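Local coordinates for hypothetical conserved protein, GK1056 (Geobacillus kaustophilus, PDB 2QYH) that is of unknown function but belongs to the haloacid dehalogenase-like hydrolases and may act as a magnesium-dependent phosphatase, at residues R3-F8 / L195-K200; I119-A124 / R169-S174; D201-G206 / V218-A223. One frame throughout, in Å; residues are numbered along the deposited sequence.

Contact 1. Residues R3-F8 / L195-K200; sequences RKIVFF and LGIDKK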
loop_
_atom_site.group_PDB
_atom_site.type_symbol
_atom_site.label_atom_id
_atom_site.label_comp_id
_atom_site.label_asym_id
_atom_site.label_seq_id
_atom_site.Cartn_x
_atom_site.Cartn_y
_atom_site.Cartn_z
ATOM N N ARG D 3 -0.174 -2.407 -30.506
ATOM C CA ARG D 3 0.008 -2.867 -29.135
ATOM C C ARG D 3 -1.310 -3.371 -28.554
ATOM O O ARG D 3 -2.390 -2.980 -28.996
ATOM C CB ARG D 3 0.509 -1.717 -28.254
ATOM C CG ARG D 3 1.931 -1.286 -28.484
ATOM C CD ARG D 3 2.868 -1.960 -27.509
ATOM N NE ARG D 3 4.182 -1.330 -27.538
ATOM C CZ ARG D 3 5.174 -1.611 -26.698
ATOM N NH1 ARG D 3 5.011 -2.519 -25.746
ATOM N NH2 ARG D 3 6.331 -0.978 -26.812
ATOM N N LYS D 4 -1.202 -4.236 -27.552
ATOM C CA LYS D 4 -2.365 -4.772 -26.855
ATOM C C LYS D 4 -2.253 -4.269 -25.426
ATOM O O LYS D 4 -1.165 -3.961 -24.953
ATOM C CB LYS D 4 -2.350 -6.299 -26.874
ATOM C CG LYS D 4 -2.509 -6.887 -28.259
ATOM C CD LYS D 4 -1.952 -8.293 -28.323
ATOM C CE LYS D 4 -1.985 -8.838 -29.742
ATOM N NZ LYS D 4 -1.202 -10.105 -29.876
ATOM N N ILE D 5 -3.376 -4.162 -24.740
ATOM C CA ILE D 5 -3.352 -3.701 -23.364
ATOM C C ILE D 5 -4.414 -4.462 -22.599
ATOM O O ILE D 5 -5.451 -4.815 -23.156
ATOM C CB ILE D 5 -3.621 -2.175 -23.277
ATOM C CG1 ILE D 5 -3.492 -1.701 -21.827
ATOM C CG2 ILE D 5 -4.989 -1.844 -23.853
ATOM C CD1 ILE D 5 -3.458 -0.182 -21.678
ATOM N N VAL D 6 -4.140 -4.746 -21.333
ATOM C CA VAL D 6 -5.093 -5.459 -20.496
ATOM C C VAL D 6 -5.337 -4.628 -19.242
ATOM O O VAL D 6 -4.393 -4.207 -18.579
ATOM C CB VAL D 6 -4.561 -6.864 -20.076
ATOM C CG1 VAL D 6 -5.636 -7.609 -19.276
ATOM C CG2 VAL D 6 -4.156 -7.668 -21.306
ATOM N N PHE D 7 -6.607 -4.396 -18.934
ATOM C CA PHE D 7 -7.007 -3.631 -17.760
ATOM C C PHE D 7 -7.530 -4.576 -16.679
ATOM O O PHE D 7 -8.194 -5.561 -16.985
ATOM C CB PHE D 7 -8.090 -2.629 -18.149
ATOM C CG PHE D 7 -7.577 -1.463 -18.927
ATOM C CD1 PHE D 7 -7.105 -0.332 -18.273
ATOM C CD2 PHE D 7 -7.549 -1.496 -20.319
ATOM C CE1 PHE D 7 -6.610 0.756 -18.999
ATOM C CE2 PHE D 7 -7.056 -0.416 -21.050
ATOM C CZ PHE D 7 -6.585 0.710 -20.391
ATOM N N PHE D 8 -7.232 -4.271 -15.418
ATOM C CA PHE D 8 -7.658 -5.107 -14.298
ATOM C C PHE D 8 -8.303 -4.293 -13.196
ATOM O O PHE D 8 -7.796 -3.239 -12.828
ATOM C CB PHE D 8 -6.461 -5.820 -13.670
ATOM C CG PHE D 8 -5.752 -6.764 -14.588
ATOM C CD1 PHE D 8 -6.202 -8.072 -14.748
ATOM C CD2 PHE D 8 -4.610 -6.358 -15.277
ATOM C CE1 PHE D 8 -5.519 -8.967 -15.580
ATOM C CE2 PHE D 8 -3.927 -7.238 -16.107
ATOM C CZ PHE D 8 -4.377 -8.547 -16.260
ATOM N N LEU D 195 -2.896 6.258 -26.632
ATOM C CA LEU D 195 -1.857 5.266 -26.909
ATOM C C LEU D 195 -1.922 4.763 -28.348
ATOM O O LEU D 195 -0.968 4.172 -28.853
ATOM C CB LEU D 195 -1.969 4.078 -25.943
ATOM C CG LEU D 195 -1.728 4.397 -24.463
ATOM C CD1 LEU D 195 -1.826 3.128 -23.632
ATOM C CD2 LEU D 195 -0.352 5.039 -24.296
ATOM N N GLY D 196 -3.053 5.005 -29.002
ATOM C CA GLY D 196 -3.217 4.565 -30.373
ATOM C C GLY D 196 -3.481 3.078 -30.447
ATOM O O GLY D 196 -3.003 2.401 -31.359
ATOM N N ILE D 197 -4.245 2.566 -29.483
ATOM C CA ILE D 197 -4.572 1.146 -29.435
ATOM C C ILE D 197 -5.999 0.869 -29.889
ATOM O O ILE D 197 -6.952 1.444 -29.359
ATOM C CB ILE D 197 -4.391 0.581 -28.007
ATOM C CG1 ILE D 197 -2.918 0.679 -27.593
ATOM C CG2 ILE D 197 -4.885 -0.878 -27.946
ATOM C CD1 ILE D 197 -2.618 0.033 -26.261
ATOM N N ASP D 198 -6.138 -0.020 -30.871
ATOM C CA ASP D 198 -7.452 -0.391 -31.399
ATOM C C ASP D 198 -8.238 -1.192 -30.364
ATOM O O ASP D 198 -7.683 -2.049 -29.662
ATOM C CB ASP D 198 -7.297 -1.216 -32.679
ATOM C CG ASP D 198 -6.764 -0.397 -33.840
ATOM O OD1 ASP D 198 -6.406 -0.998 -34.875
ATOM O OD2 ASP D 198 -6.710 0.846 -33.724
ATOM N N LYS D 199 -9.535 -0.913 -30.277
ATOM C CA LYS D 199 -10.404 -1.591 -29.320
ATOM C C LYS D 199 -10.271 -3.123 -29.375
ATOM O O LYS D 199 -10.309 -3.793 -28.350
ATOM C CB LYS D 199 -11.849 -1.166 -29.571
ATOM C CG LYS D 199 -12.832 -1.677 -28.552
ATOM C CD LYS D 199 -14.225 -1.153 -28.847
ATOM C CE LYS D 199 -14.280 0.360 -28.745
ATOM N NZ LYS D 199 -15.639 0.866 -29.075
ATOM N N LYS D 200 -10.098 -3.667 -30.577
ATOM C CA LYS D 200 -9.960 -5.108 -30.766
ATOM C C LYS D 200 -8.722 -5.673 -30.060
ATOM O O LYS D 200 -8.544 -6.888 -29.968
ATOM C CB LYS D 200 -9.882 -5.438 -32.261
ATOM C CG LYS D 200 -8.676 -4.838 -32.951
ATOM C CD LYS D 200 -8.413 -5.467 -34.306
ATOM C CE LYS D 200 -7.100 -4.944 -34.886
ATOM N NZ LYS D 200 -6.763 -5.546 -36.206
HETATM O O HOH W 1 -0.695 0.446 -30.826
#
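Ile197 reaches across to Ile5 with its CD1 methyl, which rests 3.8 Å from Ile5 CB and nearly as close to Ile5 CG2, the two side chains crossing at about a right angle. Ile197 owes this reach to an extended chain: CG1 lies anti to the carbonyl carbon (chi1 -64°) and CD1 continues outward (chi2 -175°). Its other branch, CG2, packs 3.4 Å from the carbonyl O of Arg3, so the isoleucine straddles main chain and side chain of the opposite segment. In Ile5, CG1 is anti to the backbone N (chi1 -176°); the extended tip then brings CD1 4.2 Å from CD1 of Leu195, again at about a right angle. Arg3 offers only the root of its side chain, CB lying 4.1 Å from Ile197 CD1. Beyond CB the chain bends and leads away, and its NH1 is hydrogen-bonded to Gly36 O. The direct side-chain contacts are apolar, and one water links the two backbones, accepting from Arg3 N at 2.9 Å and donating to Gly196 O at 3.1 Å. Gly196, with positive phi, is the C' residue of the Schellman motif that ends helix 184-195, and this turn sends the chain on to Ile197. The contact thus seats the loop between helix 184-195 and strand 202-206 against residues 3-5. Val202 touches both Ile5 and Ile197, Ile192 of the helix also meets Ile197, and strand 5-8 runs between strands 38-42 and 202-206 in the mixed sheet.

Contact 2. Residues I119-A124 / R169-S174; sequences IHVSMA and RWHDVS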
loop_
_atom_site.group_PDB
_atom_site.type_symbol
_atom_site.label_atom_id
_atom_site.label_comp_id
_atom_site.label_asym_id
_atom_site.label_seq_id
_atom_site.Cartn_x
_atom_site.Cartn_y
_atom_site.Cartn_z
ATOM N N ILE D 119 -17.643 10.311 8.751
ATOM C CA ILE D 119 -16.369 10.169 8.088
ATOM C C ILE D 119 -15.653 8.984 8.724
ATOM O O ILE D 119 -15.222 8.082 8.012
ATOM C CB ILE D 119 -15.529 11.451 8.220
ATOM C CG1 ILE D 119 -16.238 12.605 7.497
ATOM C CG2 ILE D 119 -14.134 11.225 7.647
ATOM C CD1 ILE D 119 -15.385 13.845 7.302
ATOM N N HIS D 120 -15.557 8.970 10.057
ATOM C CA HIS D 120 -14.892 7.881 10.778
ATOM C C HIS D 120 -15.390 6.512 10.308
ATOM O O HIS D 120 -14.610 5.690 9.837
ATOM C CB HIS D 120 -15.112 7.991 12.304
ATOM C CG HIS D 120 -14.341 9.094 12.973
ATOM N ND1 HIS D 120 -12.974 9.053 13.156
ATOM C CD2 HIS D 120 -14.759 10.255 13.533
ATOM C CE1 HIS D 120 -12.584 10.142 13.799
ATOM N NE2 HIS D 120 -13.648 10.887 14.039
ATOM N N VAL D 121 -16.691 6.285 10.420
ATOM C CA VAL D 121 -17.300 5.012 10.051
ATOM C C VAL D 121 -17.156 4.576 8.598
ATOM O O VAL D 121 -16.652 3.478 8.314
ATOM C CB VAL D 121 -18.797 5.016 10.411
ATOM C CG1 VAL D 121 -19.510 3.856 9.755
ATOM C CG2 VAL D 121 -18.950 4.937 11.915
ATOM N N SER D 122 -17.614 5.418 7.678
ATOM C CA SER D 122 -17.546 5.087 6.261
ATOM C C SER D 122 -16.106 4.913 5.790
ATOM O O SER D 122 -15.826 4.094 4.917
ATOM C CB SER D 122 -18.221 6.175 5.433
ATOM O OG SER D 122 -17.468 7.373 5.482
HETATM N N MSE D 123 -15.195 5.690 6.367
HETATM C CA MSE D 123 -13.785 5.619 5.994
HETATM C C MSE D 123 -13.018 4.463 6.646
HETATM O O MSE D 123 -12.054 3.945 6.078
HETATM C CB MSE D 123 -13.085 6.933 6.331
HETATM C CG MSE D 123 -13.636 8.140 5.601
HETATM SE SE MSE D 123 -13.265 8.202 3.694
HETATM C CE MSE D 123 -11.956 6.802 3.531
ATOM N N ALA D 124 -13.432 4.071 7.842
ATOM C CA ALA D 124 -12.768 2.979 8.522
ATOM C C ALA D 124 -13.051 1.721 7.715
ATOM O O ALA D 124 -12.247 0.784 7.689
ATOM C CB ALA D 124 -13.305 2.843 9.930
ATOM N N ARG D 169 -23.679 6.258 -4.560
ATOM C CA ARG D 169 -23.579 5.778 -3.190
ATOM C C ARG D 169 -22.845 4.447 -3.056
ATOM O O ARG D 169 -23.011 3.542 -3.876
ATOM C CB ARG D 169 -24.990 5.682 -2.587
ATOM C CG ARG D 169 -25.037 5.371 -1.092
ATOM C CD ARG D 169 -26.403 5.720 -0.498
ATOM N NE ARG D 169 -26.640 7.164 -0.483
ATOM C CZ ARG D 169 -26.105 8.006 0.396
ATOM N NH1 ARG D 169 -25.302 7.557 1.349
ATOM N NH2 ARG D 169 -26.365 9.304 0.316
ATOM N N TRP D 170 -22.029 4.341 -2.010
ATOM C CA TRP D 170 -21.261 3.128 -1.741
ATOM C C TRP D 170 -21.325 2.764 -0.258
ATOM O O TRP D 170 -20.845 1.705 0.147
ATOM C CB TRP D 170 -19.792 3.321 -2.140
ATOM C CG TRP D 170 -19.149 4.467 -1.431
ATOM C CD1 TRP D 170 -19.232 5.786 -1.765
ATOM C CD2 TRP D 170 -18.378 4.403 -0.221
ATOM N NE1 TRP D 170 -18.563 6.555 -0.839
ATOM C CE2 TRP D 170 -18.032 5.736 0.115
ATOM C CE3 TRP D 170 -17.948 3.361 0.604
ATOM C CZ2 TRP D 170 -17.271 6.045 1.251
ATOM C CZ3 TRP D 170 -17.193 3.672 1.731
ATOM C CH2 TRP D 170 -16.863 5.005 2.042
ATOM N N HIS D 171 -21.900 3.649 0.552
ATOM C CA HIS D 171 -22.019 3.405 1.989
ATOM C C HIS D 171 -23.298 4.062 2.510
ATOM O O HIS D 171 -23.882 4.906 1.832
ATOM C CB HIS D 171 -20.779 3.958 2.712
ATOM C CG HIS D 171 -20.711 3.615 4.173
ATOM N ND1 HIS D 171 -21.300 4.389 5.150
ATOM C CD2 HIS D 171 -20.118 2.582 4.818
ATOM C CE1 HIS D 171 -21.069 3.852 6.334
ATOM N NE2 HIS D 171 -20.353 2.754 6.160
ATOM N N ASP D 172 -23.743 3.663 3.698
ATOM C CA ASP D 172 -24.951 4.231 4.291
ATOM C C ASP D 172 -24.843 5.723 4.518
ATOM O O ASP D 172 -25.828 6.445 4.394
ATOM C CB ASP D 172 -25.261 3.575 5.634
ATOM C CG ASP D 172 -25.976 2.257 5.477
ATOM O OD1 ASP D 172 -26.205 1.572 6.490
ATOM O OD2 ASP D 172 -26.311 1.914 4.326
ATOM N N VAL D 173 -23.650 6.192 4.854
ATOM C CA VAL D 173 -23.485 7.611 5.125
ATOM C C VAL D 173 -22.482 8.348 4.248
ATOM O O VAL D 173 -22.013 9.428 4.614
ATOM C CB VAL D 173 -23.100 7.840 6.606
ATOM C CG1 VAL D 173 -24.200 7.314 7.519
ATOM C CG2 VAL D 173 -21.788 7.149 6.915
ATOM N N SER D 174 -22.159 7.783 3.089
ATOM C CA SER D 174 -21.207 8.430 2.193
ATOM C C SER D 174 -21.435 8.043 0.738
ATOM O O SER D 174 -21.673 6.877 0.420
ATOM C CB SER D 174 -19.775 8.067 2.594
ATOM O OG SER D 174 -18.825 8.791 1.832
#
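His171 has CG anti to the backbone N (chi1 -173°), its imidazole turned so that one face meets Ser122, while Trp170, with CG between backbone N and carbonyl carbon, brings the far rim of its indole to the same serine. Both lie where strand 165-171 turns into strand 174-179, a beta hairpin at the border of the five-stranded antiparallel sheet; helix 117-124 runs almost perpendicular to the first of these strands, the axes of the short segments at 94°. The centre is a CH-pi contact: Ser122 CA stands 3.7 Å from the His171 ring centroid, nearly over the ring centre. Ser122 CB leans over the same face toward His171 ND1, at 3.6 Å, and also packs against Ser174 CB and Val173 CG2. Val121 CG1 comes obliquely to the CE1-NE2 side of the ring, 3.8 Å from His171 CE1. The ring's rotation is fixed by its own turn, since Val173 N donates to His171 ND1 at 3.0 Å in an almost straight bond (177°), although the donor sits somewhat out of the ring plane. An alanine in place of His171 would probably leave Val173 N without this acceptor and open a gap beside Ser122 and Val121. The turn has a second tie, Arg169 NH1 to His171 O, with the oxygen in the guanidinium plane; Arg169 is itself salt-bridged to Glu155. Ser122 OG turns back to the helix and bonds to His118 O. Ser122 O, which is hydrogen-bonded to Ser125 OG, lies at the indole edge in the ring plane, 3.2 Å from Trp170 CH2.

Contact 3. Residues D201-G206 / V218-A223; sequences DVYAFG and VGTGVA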
loop_
_atom_site.group_PDB
_atom_site.type_symbol
_atom_site.label_atom_id
_atom_site.label_comp_id
_atom_site.label_asym_id
_atom_site.label_seq_id
_atom_site.Cartn_x
_atom_site.Cartn_y
_atom_site.Cartn_z
ATOM N N ASP D 201 -7.860 -4.790 -29.570
ATOM C CA ASP D 201 -6.662 -5.234 -28.879
ATOM C C ASP D 201 -6.708 -4.843 -27.414
ATOM O O ASP D 201 -5.701 -4.912 -26.718
ATOM C CB ASP D 201 -5.419 -4.638 -29.528
ATOM C CG ASP D 201 -5.248 -5.076 -30.966
ATOM O OD1 ASP D 201 -5.107 -6.291 -31.218
ATOM O OD2 ASP D 201 -5.255 -4.199 -31.848
ATOM N N VAL D 202 -7.879 -4.427 -26.950
ATOM C CA VAL D 202 -8.042 -4.034 -25.561
ATOM C C VAL D 202 -8.764 -5.149 -24.810
ATOM O O VAL D 202 -9.803 -5.618 -25.252
ATOM C CB VAL D 202 -8.870 -2.733 -25.446
ATOM C CG1 VAL D 202 -8.976 -2.294 -23.987
ATOM C CG2 VAL D 202 -8.231 -1.648 -26.279
ATOM N N TYR D 203 -8.202 -5.574 -23.684
ATOM C CA TYR D 203 -8.786 -6.631 -22.864
ATOM C C TYR D 203 -9.045 -6.088 -21.465
ATOM O O TYR D 203 -8.403 -5.130 -21.045
ATOM C CB TYR D 203 -7.813 -7.801 -22.755
ATOM C CG TYR D 203 -7.439 -8.417 -24.076
ATOM C CD1 TYR D 203 -8.020 -9.618 -24.500
ATOM C CD2 TYR D 203 -6.533 -7.787 -24.922
ATOM C CE1 TYR D 203 -7.698 -10.181 -25.736
ATOM C CE2 TYR D 203 -6.203 -8.337 -26.161
ATOM C CZ TYR D 203 -6.794 -9.532 -26.564
ATOM O OH TYR D 203 -6.483 -10.065 -27.794
ATOM N N ALA D 204 -9.976 -6.696 -20.739
ATOM C CA ALA D 204 -10.264 -6.270 -19.371
ATOM C C ALA D 204 -10.789 -7.432 -18.533
ATOM O O ALA D 204 -11.512 -8.284 -19.030
ATOM C CB ALA D 204 -11.275 -5.119 -19.367
ATOM N N PHE D 205 -10.406 -7.464 -17.264
ATOM C CA PHE D 205 -10.857 -8.503 -16.340
ATOM C C PHE D 205 -11.622 -7.830 -15.211
ATOM O O PHE D 205 -11.089 -6.949 -14.536
ATOM C CB PHE D 205 -9.672 -9.277 -15.745
ATOM C CG PHE D 205 -9.041 -10.246 -16.692
ATOM C CD1 PHE D 205 -9.060 -11.611 -16.421
ATOM C CD2 PHE D 205 -8.392 -9.799 -17.837
ATOM C CE1 PHE D 205 -8.432 -12.523 -17.277
ATOM C CE2 PHE D 205 -7.763 -10.694 -18.698
ATOM C CZ PHE D 205 -7.779 -12.061 -18.420
ATOM N N GLY D 206 -12.866 -8.253 -15.007
ATOM C CA GLY D 206 -13.686 -7.665 -13.963
ATOM C C GLY D 206 -14.468 -8.693 -13.174
ATOM O O GLY D 206 -14.598 -9.848 -13.585
ATOM N N VAL D 218 -14.672 -2.762 -23.875
ATOM C CA VAL D 218 -13.439 -3.243 -24.478
ATOM C C VAL D 218 -13.645 -4.345 -25.502
ATOM O O VAL D 218 -14.700 -4.958 -25.569
ATOM C CB VAL D 218 -12.449 -3.727 -23.401
ATOM C CG1 VAL D 218 -12.182 -2.592 -22.422
ATOM C CG2 VAL D 218 -12.992 -4.958 -22.684
ATOM N N GLY D 219 -12.627 -4.585 -26.309
ATOM C CA GLY D 219 -12.731 -5.616 -27.319
ATOM C C GLY D 219 -13.081 -6.964 -26.724
ATOM O O GLY D 219 -14.002 -7.638 -27.190
ATOM N N THR D 220 -12.352 -7.357 -25.685
ATOM C CA THR D 220 -12.583 -8.635 -25.041
ATOM C C THR D 220 -12.751 -8.474 -23.543
ATOM O O THR D 220 -11.780 -8.263 -22.818
ATOM C CB THR D 220 -11.422 -9.584 -25.318
ATOM O OG1 THR D 220 -11.279 -9.737 -26.730
ATOM C CG2 THR D 220 -11.671 -10.950 -24.687
ATOM N N GLY D 221 -13.992 -8.570 -23.085
ATOM C CA GLY D 221 -14.264 -8.445 -21.670
ATOM C C GLY D 221 -14.214 -9.815 -21.027
ATOM O O GLY D 221 -14.774 -10.784 -21.553
ATOM N N VAL D 222 -13.534 -9.904 -19.891
ATOM C CA VAL D 222 -13.411 -11.166 -19.185
ATOM C C VAL D 222 -13.956 -11.076 -17.769
ATOM O O VAL D 222 -13.498 -10.263 -16.965
ATOM C CB VAL D 222 -11.949 -11.620 -19.115
ATOM C CG1 VAL D 222 -11.865 -12.987 -18.459
ATOM C CG2 VAL D 222 -11.358 -11.665 -20.511
ATOM N N ALA D 223 -14.948 -11.911 -17.474
ATOM C CA ALA D 223 -15.546 -11.955 -16.145
ATOM C C ALA D 223 -14.868 -13.084 -15.384
ATOM O O ALA D 223 -14.513 -14.101 -15.970
ATOM C CB ALA D 223 -17.044 -12.228 -16.240
#
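Val222 lies over the ring of Phe205, its CB 3.9 Å from the centroid and only 8° off the normal, a CH-pi contact in which the two side chains run side by side in the same direction. With CG1 anti to the backbone N (chi1 -176°), Val222 spreads its methyls over opposite parts of the ring: CG1 approaches CE1 at 3.7 Å, and CG2 lies over the CE2 and CZ side. The opposite surface of the sheet has a smaller apolar cluster, where Val218 sets CG1 3.6 Å from Val202 CG1 and CG2 3.7 Å from Ala204 CB. Tyr203 and Thr220 share the surface of Phe205 and Val222, again side by side, with Tyr203 CD1 3.5 Å from Thr220 CB. Beneath these side chains the backbones pair in parallel, Tyr203 facing Thr220 and Phe205 facing Val222. A ladder of four hydrogen bonds joins them: Thr220 N to Val202 O, Ala204 N to Thr220 O, Val222 N to Ala204 O at 2.7 Å, and Gly206 N to Val222 O at 2.9 Å. Gly221 N is hydrogen-bonded to Asp236 OD2, on the side of 220-223 remote from 202-206. Together the strands frame a beta-alpha-beta unit whose connecting helix is 212-217, a repeated element of the Rossmann-like HAD core. Strand 5-8 borders 202-206 on its other side, bringing Val6 against Tyr203 and Phe205 and the Phe8 ring against Phe205, while Ile247 and Leu251 of helix 246-253 also pack on Phe205.

Contacts 1 and 3 belong to the same mixed sheet, their centres 9 Å apart, and join directly because strands 5-8 and 202-206 are neighbours: Phe7 N lies 2.9 Å from Tyr203 O and Ile5 O 2.9 Å from Tyr203 N, probable hydrogen bonds. Contact 2 belongs to the separate antiparallel sheet on the opposite side of the chain's centre; its centre is 35 Å from that of contact 1 and 31 Å from that of contact 3, with nearest atoms about 17 Å away in both cases. Strand 5-8 leads into a probable HAD-type DxDx(T/V) motif, Asp9, Asp11 and Thr13, which Phe205 of contact 3 touches. A glycerol, probably from the crystallisation liquor, lies about 3 Å from the Trp170 side chain (nearest atoms).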